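Transcriptional regulator (LacI family) (Clostridium acetobutylicum ATCC 824, PDB 3G85) probably binds DNA as a LacI-family transcription factor, its periplasmic-binding-protein-like core presumably sensing a small-molecule effector. Local coordinates at residues 21-26 with 224-229; 168-173 with 196-201; 174-179 with 203-208. All blocks are in the same frame, centred on the assembly; numbering follows the deposited sequence.

The chain folds into two lobes, each built on its own sheet, and the three contacts run from the cleft between them into the lobe that holds strands 131-134 and 191-194. Interaction 1 closes the longest loop, joining the turn before helix 27-40 of one lobe to the loop between strand 219-224 and helix 228-232 of the other. Interactions 2 and 3 lie within that loop and alternate along the chain, sharing helices 172-182 and 197-209. The centres of interactions 1 and 2 are about 10 Å apart, and interaction 3 lies deeper in the lobe. The side chain of Asp-197 accepts hydrogen bonds from the backbone N of Met-225 and Asn-226, tying the helix pair to the interlobe contact.

Interaction 1. Residues 21-26 with 224-229; sequences DISVNI and GMNDRE
Ile-26 and Asn-226 form the tight part of this contact, their side chains crossing at about a right angle. Across the contact, OD1 of Asn-226 lies 3.3 Å from Asn-25 CB. Ile-26 CG1, beside its own backbone N (chi1 -60°), comes up to Asn-226 OD1 at 3.4 Å. Ile-26 N is also close, but its angle to that oxygen is poor and it bonds instead to Ser-23 O. Beside this, Ile-26 CD1 rests on CB of Met-225 (a selenomethionine here) at 4.1 Å, while Ile-26 CG2 faces the Met-225 carbonyl.

On the looser side two waters bridge the segments. One sits 2.7 Å from Ser-23 OG and accepts a weak bond from Asn-226 ND2. A second donates to Asn-25 O and accepts from Asp-227 N, which is 2.9 Å away. Beyond it, Asp-227 N-caps the following helix through OD1.

The segments face each other across the cleft where relatives bind effectors; a glycerol, probably from the crystallisation liquor, lies near Ile-26. They meet through a small apolar contact and bridging water, while a direct polar tie nearby is the salt bridge from Asp-227 OD2 to Arg-32 of the other lobe, which opening the lobes would probably have to break.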
loop_
_atom_site.group_PDB
_atom_site.type_symbol
_atom_site.label_atom_id
_atom_site.label_comp_id
_atom_site.label_asym_id
_atom_site.label_seq_id
_atom_site.Cartn_x
_atom_site.Cartn_y
_atom_site.Cartn_z
ATOM N N ASP A 21 1.507 11.206 -6.963
ATOM C CA ASP A 21 0.669 10.092 -7.463
ATOM C C ASP A 21 0.013 9.263 -6.332
ATOM O O ASP A 21 -0.919 8.505 -6.586
ATOM C CB ASP A 21 1.406 9.201 -8.469
ATOM C CG ASP A 21 2.640 8.529 -7.888
ATOM O OD1 ASP A 21 3.103 8.898 -6.786
ATOM O OD2 ASP A 21 3.156 7.602 -8.556
ATOM N N ILE A 22 0.508 9.423 -5.098
ATOM C CA ILE A 22 -0.001 8.665 -3.981
ATOM C C ILE A 22 -1.379 9.213 -3.584
ATOM O O ILE A 22 -1.578 10.436 -3.515
ATOM C CB ILE A 22 0.927 8.710 -2.754
ATOM C CG1 ILE A 22 2.381 8.296 -3.133
ATOM C CG2 ILE A 22 0.337 7.807 -1.657
ATOM C CD1 ILE A 22 3.457 8.704 -2.092
ATOM N N SER A 23 -2.307 8.302 -3.308
ATOM C CA SER A 23 -3.582 8.666 -2.716
ATOM C C SER A 23 -3.331 9.497 -1.453
ATOM O O SER A 23 -2.682 9.024 -0.518
ATOM C CB SER A 23 -4.355 7.398 -2.365
ATOM O OG SER A 23 -5.543 7.738 -1.676
ATOM N N VAL A 24 -3.842 10.734 -1.432
ATOM C CA VAL A 24 -3.488 11.667 -0.347
ATOM C C VAL A 24 -3.937 11.176 1.011
ATOM O O VAL A 24 -3.325 11.512 2.025
ATOM C CB VAL A 24 -4.026 13.128 -0.546
ATOM C CG1 VAL A 24 -3.473 13.730 -1.823
ATOM C CG2 VAL A 24 -5.553 13.163 -0.534
ATOM N N ASN A 25 -5.003 10.378 1.047
ATOM C CA ASN A 25 -5.523 9.906 2.337
ATOM C C ASN A 25 -4.571 9.001 3.091
ATOM O O ASN A 25 -4.647 8.882 4.330
ATOM C CB ASN A 25 -6.862 9.200 2.141
ATOM C CG ASN A 25 -7.912 10.150 1.705
ATOM O OD1 ASN A 25 -8.049 10.408 0.521
ATOM N ND2 ASN A 25 -8.615 10.730 2.648
ATOM N N ILE A 26 -3.670 8.361 2.353
ATOM C CA ILE A 26 -2.741 7.443 2.986
ATOM C C ILE A 26 -1.781 8.191 3.936
ATOM O O ILE A 26 -1.222 7.618 4.884
ATOM C CB ILE A 26 -1.962 6.591 1.949
ATOM C CG1 ILE A 26 -2.935 5.762 1.112
ATOM C CG2 ILE A 26 -1.014 5.623 2.681
ATOM C CD1 ILE A 26 -2.311 5.077 -0.156
ATOM N N GLY A 224 -5.651 -3.158 2.548
ATOM C CA GLY A 224 -5.868 -2.013 3.449
ATOM C C GLY A 224 -4.795 -0.968 3.274
ATOM O O GLY A 224 -3.621 -1.214 3.564
HETATM N N MSE A 225 -5.179 0.196 2.756
HETATM C CA MSE A 225 -4.191 1.254 2.507
HETATM C C MSE A 225 -4.463 2.450 3.399
HETATM O O MSE A 225 -3.524 3.080 3.890
HETATM C CB MSE A 225 -4.213 1.687 1.035
HETATM C CG MSE A 225 -4.129 0.520 0.081
HETATM SE SE MSE A 225 -3.696 1.200 -1.702
HETATM C CE MSE A 225 -3.150 -0.429 -2.474
ATOM N N ASN A 226 -5.747 2.791 3.548
ATOM C CA ASN A 226 -6.151 3.898 4.413
ATOM C C ASN A 226 -6.411 3.403 5.834
ATOM O O ASN A 226 -6.323 2.204 6.129
ATOM C CB ASN A 226 -7.387 4.644 3.858
ATOM C CG ASN A 226 -7.095 5.374 2.534
ATOM O OD1 ASN A 226 -6.071 6.012 2.371
ATOM N ND2 ASN A 226 -8.005 5.254 1.584
ATOM N N ASP A 227 -6.717 4.337 6.719
ATOM C CA ASP A 227 -7.019 4.054 8.124
ATOM C C ASP A 227 -7.906 2.800 8.334
ATOM O O ASP A 227 -9.001 2.720 7.809
ATOM C CB ASP A 227 -7.677 5.326 8.680
ATOM C CG ASP A 227 -7.754 5.363 10.180
ATOM O OD1 ASP A 227 -8.125 4.337 10.815
ATOM O OD2 ASP A 227 -7.508 6.482 10.718
ATOM N N ARG A 228 -7.397 1.815 9.077
ATOM C CA ARG A 228 -8.097 0.552 9.372
ATOM C C ARG A 228 -9.537 0.721 9.922
ATOM O O ARG A 228 -10.388 -0.175 9.754
ATOM C CB ARG A 228 -7.299 -0.250 10.409
ATOM C CG ARG A 228 -5.944 -0.802 9.928
ATOM C CD ARG A 228 -5.333 -1.662 11.078
ATOM N NE ARG A 228 -4.155 -2.385 10.603
ATOM C CZ ARG A 228 -3.111 -2.763 11.359
ATOM N NH1 ARG A 228 -3.091 -2.475 12.664
ATOM N NH2 ARG A 228 -2.089 -3.425 10.803
ATOM N N GLU A 229 -9.818 1.837 10.592
ATOM C CA GLU A 229 -11.141 1.984 11.189
ATOM C C GLU A 229 -12.299 2.094 10.174
ATOM O O GLU A 229 -13.455 1.769 10.505
ATOM C CB GLU A 229 -11.182 3.154 12.198
ATOM C CG GLU A 229 -10.580 2.735 13.539
ATOM C CD GLU A 229 -10.823 3.714 14.670
ATOM O OE1 GLU A 229 -11.736 4.568 14.586
ATOM O OE2 GLU A 229 -10.066 3.612 15.656
HETATM O O HOH W 1 -6.029 5.262 -0.593
HETATM O O HOH W 2 -6.413 7.071 5.780
#

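Interaction 2. Residues 168-173 with 196-201; sequences AENSIH and SDSIAL
The side-chain amide of Asn-170 lies with one face over Ser-196, whose CB and OG both sit on that side of its plane. Ser-196 OG donates to Asn-170 OD1 at 2.7 Å, from 43° above the carbonyl plane. Ser-198 CB comes up at the oxygen end, on the other side of the plane, 3.9 Å from Asn-170 OD1. A chi1 of -168°, with CG anti to the backbone N, carries CG of Asn-170 toward helix 197-209, and OD1 then meets Ser-196; the Asn-170 backbone makes an inverse gamma turn.

Ser-196 OG works twice: besides donating to the amide it accepts from Ile-199 N at 3.1 Å, which makes Ser-196 the N-cap of helix 197-209. Ser-171 has the same role for helix 172-182, its OG bonded to Gly-174 N. Two N-terminal helix ends therefore meet here, each following a strand of the parallel part of the sheet, 165-167 and 191-194, as in the alternating beta-alpha units of the periplasmic-binding-protein fold.

Where the helices begin, the backbones touch: Ile-172 CA-H points at Ser-198 O, 3.4 Å from CA, with an angle of 157° at the hydrogen. Ile-172 CD1 then meets Leu-201 CD1 at 4.2 Å. Towards the sheet, Ile-199 CG1 packs on Glu-169 O at 3.7 Å and its CD1 on Ala-168 CB at 4.0 Å, beside Ile-133 of strand 131-134.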
loop_
_atom_site.group_PDB
_atom_site.type_symbol
_atom_site.label_atom_id
_atom_site.label_comp_id
_atom_site.label_asym_id
_atom_site.label_seq_id
_atom_site.Cartn_x
_atom_site.Cartn_y
_atom_site.Cartn_z
ATOM N N ALA A 168 -10.339 0.455 -12.030
ATOM C CA ALA A 168 -11.054 1.485 -11.269
ATOM C C ALA A 168 -10.132 2.606 -10.825
ATOM O O ALA A 168 -8.923 2.397 -10.619
ATOM C CB ALA A 168 -11.719 0.856 -10.032
ATOM N N GLU A 169 -10.697 3.798 -10.643
ATOM C CA GLU A 169 -9.968 4.857 -9.941
ATOM C C GLU A 169 -9.897 4.569 -8.457
ATOM O O GLU A 169 -10.834 3.989 -7.882
ATOM C CB GLU A 169 -10.645 6.202 -10.127
ATOM C CG GLU A 169 -10.112 6.986 -11.288
ATOM C CD GLU A 169 -11.105 8.037 -11.749
ATOM O OE1 GLU A 169 -12.087 8.333 -10.992
ATOM O OE2 GLU A 169 -10.905 8.560 -12.878
ATOM N N ASN A 170 -8.773 4.963 -7.837
ATOM C CA ASN A 170 -8.561 4.668 -6.436
ATOM C C ASN A 170 -9.269 5.692 -5.552
ATOM O O ASN A 170 -8.622 6.604 -4.996
ATOM C CB ASN A 170 -7.088 4.591 -6.069
ATOM C CG ASN A 170 -6.866 3.998 -4.686
ATOM O OD1 ASN A 170 -7.815 3.650 -3.962
ATOM N ND2 ASN A 170 -5.607 3.886 -4.306
ATOM N N SER A 171 -10.580 5.534 -5.417
ATOM C CA SER A 171 -11.376 6.421 -4.546
ATOM C C SER A 171 -12.663 5.685 -4.247
ATOM O O SER A 171 -12.952 4.645 -4.897
ATOM C CB SER A 171 -11.672 7.758 -5.233
ATOM O OG SER A 171 -12.510 7.576 -6.368
ATOM N N ILE A 172 -13.427 6.189 -3.278
ATOM C CA ILE A 172 -14.720 5.599 -3.006
ATOM C C ILE A 172 -15.622 5.732 -4.246
ATOM O O ILE A 172 -16.311 4.768 -4.651
ATOM C CB ILE A 172 -15.367 6.193 -1.747
ATOM C CG1 ILE A 172 -14.466 5.889 -0.525
ATOM C CG2 ILE A 172 -16.770 5.581 -1.505
ATOM C CD1 ILE A 172 -15.033 6.404 0.768
ATOM N N HIS A 173 -15.628 6.916 -4.852
ATOM C CA HIS A 173 -16.408 7.094 -6.115
ATOM C C HIS A 173 -15.946 6.124 -7.204
ATOM O O HIS A 173 -16.765 5.583 -7.955
ATOM C CB HIS A 173 -16.352 8.557 -6.602
ATOM C CG HIS A 173 -17.176 8.816 -7.824
ATOM N ND1 HIS A 173 -18.484 8.377 -7.957
ATOM C CD2 HIS A 173 -16.880 9.453 -8.983
ATOM C CE1 HIS A 173 -18.961 8.746 -9.135
ATOM N NE2 HIS A 173 -18.007 9.405 -9.776
ATOM N N SER A 196 -7.723 -1.871 -3.221
ATOM C CA SER A 196 -7.680 -0.782 -2.223
ATOM C C SER A 196 -8.954 -0.823 -1.385
ATOM O O SER A 196 -10.030 -1.253 -1.862
ATOM C CB SER A 196 -7.461 0.604 -2.871
ATOM O OG SER A 196 -8.674 1.278 -3.123
ATOM N N ASP A 197 -8.835 -0.398 -0.132
ATOM C CA ASP A 197 -10.010 -0.318 0.739
ATOM C C ASP A 197 -10.976 0.774 0.298
ATOM O O ASP A 197 -12.181 0.597 0.477
ATOM C CB ASP A 197 -9.628 -0.086 2.198
ATOM C CG ASP A 197 -8.839 1.201 2.373
ATOM O OD1 ASP A 197 -7.720 1.265 1.826
ATOM O OD2 ASP A 197 -9.378 2.169 2.977
ATOM N N SER A 198 -10.502 1.856 -0.323
ATOM C CA SER A 198 -11.420 2.908 -0.796
ATOM C C SER A 198 -12.334 2.330 -1.870
ATOM O O SER A 198 -13.524 2.613 -1.921
ATOM C CB SER A 198 -10.658 4.104 -1.394
ATOM O OG SER A 198 -10.011 4.810 -0.356
ATOM N N ILE A 199 -11.749 1.506 -2.735
ATOM C CA ILE A 199 -12.511 0.843 -3.770
ATOM C C ILE A 199 -13.572 -0.030 -3.114
ATOM O O ILE A 199 -14.752 -0.008 -3.503
ATOM C CB ILE A 199 -11.568 0.054 -4.712
ATOM C CG1 ILE A 199 -10.846 1.023 -5.674
ATOM C CG2 ILE A 199 -12.335 -1.057 -5.453
ATOM C CD1 ILE A 199 -9.807 0.352 -6.505
ATOM N N ALA A 200 -13.171 -0.804 -2.113
ATOM C CA ALA A 200 -14.113 -1.705 -1.420
ATOM C C ALA A 200 -15.263 -0.958 -0.749
ATOM O O ALA A 200 -16.417 -1.407 -0.776
ATOM C CB ALA A 200 -13.356 -2.554 -0.388
ATOM N N LEU A 201 -14.970 0.199 -0.173
ATOM C CA LEU A 201 -16.031 0.983 0.475
ATOM C C LEU A 201 -17.070 1.490 -0.536
ATOM O O LEU A 201 -18.285 1.451 -0.261
ATOM C CB LEU A 201 -15.455 2.165 1.247
ATOM C CG LEU A 201 -14.639 1.747 2.479
ATOM C CD1 LEU A 201 -13.942 3.006 3.034
ATOM C CD2 LEU A 201 -15.504 0.959 3.537
#

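Interaction 3. Residues 174-179 with 203-208; sequences GGVDAA and VISVLN
Val-176 and Ala-179 supply the apolar surface that helix 172-182 presents to Val-203 and Val-206 of helix 197-209. The Val-176 and Val-206 side chains cross obliquely, methyl against methyl, with Val-176 CG1 and Val-206 CG2 3.7 Å apart. The other branch, Val-176 CG2, lies anti to its own carbonyl carbon and meets Ser-205 CB at 4.1 Å, where the contact reaches its partly exposed margin. One turn further on, Ala-179 points toward the neighbouring helix. Its methyl touches both Val-206 and Val-203: Ala-179 CB is 3.7 Å from Val-206 CB and 3.9 Å from Val-203 CA.

A second kind of contact sets side chain against backbone. Val-203 CG2 lies 3.6 Å from Gly-175 O, an oxygen that already accepts the helical bond from Ala-179 N. Val-206 CG2 similarly approaches Val-176 O.

Backbone also comes near backbone. Gly-175 has no side chain to hold the helices apart, and its CA lies only 5.0 Å from Val-203 CA. Together with the small Ala-179, this lets the two axes pass within 7.8 Å of each other, at a signed crossing angle of -48°. The polar groups of the two segments do not bond to each other; the helices are joined by shape and apolar contact.

On the inner side Ala-178 and Val-203 both rest on Ile-133 of strand 131-134, and Val-203 and Leu-207 cover Ile-220 of strand 219-224. Two neighbouring helices packed side by side on one face of a central, mainly parallel sheet, each linking successive strands, make up part of one helical layer of the three-layer alpha/beta/alpha lobe characteristic of the periplasmic-binding-protein-like core of LacI-family regulators.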
loop_
_atom_site.group_PDB
_atom_site.type_symbol
_atom_site.label_atom_id
_atom_site.label_comp_id
_atom_site.label_asym_id
_atom_site.label_seq_id
_atom_site.Cartn_x
_atom_site.Cartn_y
_atom_site.Cartn_z
ATOM N N GLY A 174 -14.639 5.892 -7.300
ATOM C CA GLY A 174 -14.112 4.887 -8.232
ATOM C C GLY A 174 -14.665 3.489 -7.960
ATOM O O GLY A 174 -14.974 2.754 -8.897
ATOM N N GLY A 175 -14.779 3.115 -6.682
ATOM C CA GLY A 175 -15.367 1.836 -6.291
ATOM C C GLY A 175 -16.841 1.773 -6.665
ATOM O O GLY A 175 -17.351 0.718 -7.079
ATOM N N VAL A 176 -17.528 2.893 -6.492
ATOM C CA VAL A 176 -18.941 2.989 -6.871
ATOM C C VAL A 176 -19.054 2.751 -8.399
ATOM O O VAL A 176 -19.797 1.886 -8.808
ATOM C CB VAL A 176 -19.580 4.341 -6.452
ATOM C CG1 VAL A 176 -20.961 4.535 -7.121
ATOM C CG2 VAL A 176 -19.723 4.398 -4.897
ATOM N N ASP A 177 -18.273 3.470 -9.205
ATOM C CA ASP A 177 -18.285 3.284 -10.652
ATOM C C ASP A 177 -17.979 1.829 -11.081
ATOM O O ASP A 177 -18.660 1.266 -11.967
ATOM C CB ASP A 177 -17.343 4.283 -11.315
ATOM C CG ASP A 177 -17.847 5.715 -11.247
ATOM O OD1 ASP A 177 -19.027 5.946 -10.915
ATOM O OD2 ASP A 177 -17.024 6.627 -11.496
ATOM N N ALA A 178 -17.003 1.205 -10.418
ATOM C CA ALA A 178 -16.589 -0.148 -10.736
ATOM C C ALA A 178 -17.689 -1.162 -10.401
ATOM O O ALA A 178 -17.916 -2.102 -11.162
ATOM C CB ALA A 178 -15.270 -0.507 -10.001
ATOM N N ALA A 179 -18.368 -0.983 -9.266
ATOM C CA ALA A 179 -19.412 -1.915 -8.852
ATOM C C ALA A 179 -20.598 -1.864 -9.820
ATOM O O ALA A 179 -21.252 -2.889 -10.063
ATOM C CB ALA A 179 -19.888 -1.592 -7.441
ATOM N N VAL A 203 -17.696 -0.028 -3.452
ATOM C CA VAL A 203 -18.393 -1.260 -3.883
ATOM C C VAL A 203 -19.548 -1.616 -2.935
ATOM O O VAL A 203 -20.680 -1.847 -3.356
ATOM C CB VAL A 203 -17.440 -2.435 -4.009
ATOM C CG1 VAL A 203 -18.262 -3.768 -4.161
ATOM C CG2 VAL A 203 -16.422 -2.214 -5.155
ATOM N N ILE A 204 -19.276 -1.612 -1.642
ATOM C CA ILE A 204 -20.289 -1.944 -0.656
ATOM C C ILE A 204 -21.428 -0.915 -0.677
ATOM O O ILE A 204 -22.594 -1.305 -0.442
ATOM C CB ILE A 204 -19.637 -2.090 0.734
ATOM C CG1 ILE A 204 -18.883 -3.403 0.789
ATOM C CG2 ILE A 204 -20.645 -2.038 1.857
ATOM C CD1 ILE A 204 -17.713 -3.302 1.734
ATOM N N SER A 205 -21.120 0.356 -0.990
ATOM C CA SER A 205 -22.150 1.396 -1.134
ATOM C C SER A 205 -23.216 0.894 -2.139
ATOM O O SER A 205 -24.430 0.919 -1.875
ATOM C CB SER A 205 -21.527 2.716 -1.623
ATOM O OG SER A 205 -22.485 3.733 -1.862
ATOM N N VAL A 206 -22.733 0.421 -3.279
ATOM C CA VAL A 206 -23.611 -0.019 -4.372
ATOM C C VAL A 206 -24.310 -1.337 -4.012
ATOM O O VAL A 206 -25.530 -1.464 -4.177
ATOM C CB VAL A 206 -22.832 -0.136 -5.690
ATOM C CG1 VAL A 206 -23.712 -0.769 -6.797
ATOM C CG2 VAL A 206 -22.353 1.219 -6.129
ATOM N N LEU A 207 -23.556 -2.317 -3.518
ATOM C CA LEU A 207 -24.139 -3.601 -3.122
ATOM C C LEU A 207 -25.225 -3.446 -2.056
ATOM O O LEU A 207 -26.232 -4.185 -2.075
ATOM C CB LEU A 207 -23.065 -4.578 -2.628
ATOM C CG LEU A 207 -21.879 -4.958 -3.511
ATOM C CD1 LEU A 207 -21.112 -6.062 -2.819
ATOM C CD2 LEU A 207 -22.274 -5.382 -4.924
ATOM N N ASN A 208 -25.031 -2.517 -1.115
ATOM C CA ASN A 208 -26.061 -2.217 -0.119
ATOM C C ASN A 208 -27.347 -1.625 -0.736
ATOM O O ASN A 208 -28.456 -2.068 -0.404
ATOM C CB ASN A 208 -25.516 -1.288 0.967
ATOM C CG ASN A 208 -24.585 -2.009 1.937
ATOM O OD1 ASN A 208 -24.505 -3.240 1.937
ATOM N ND2 ASN A 208 -23.891 -1.243 2.786
#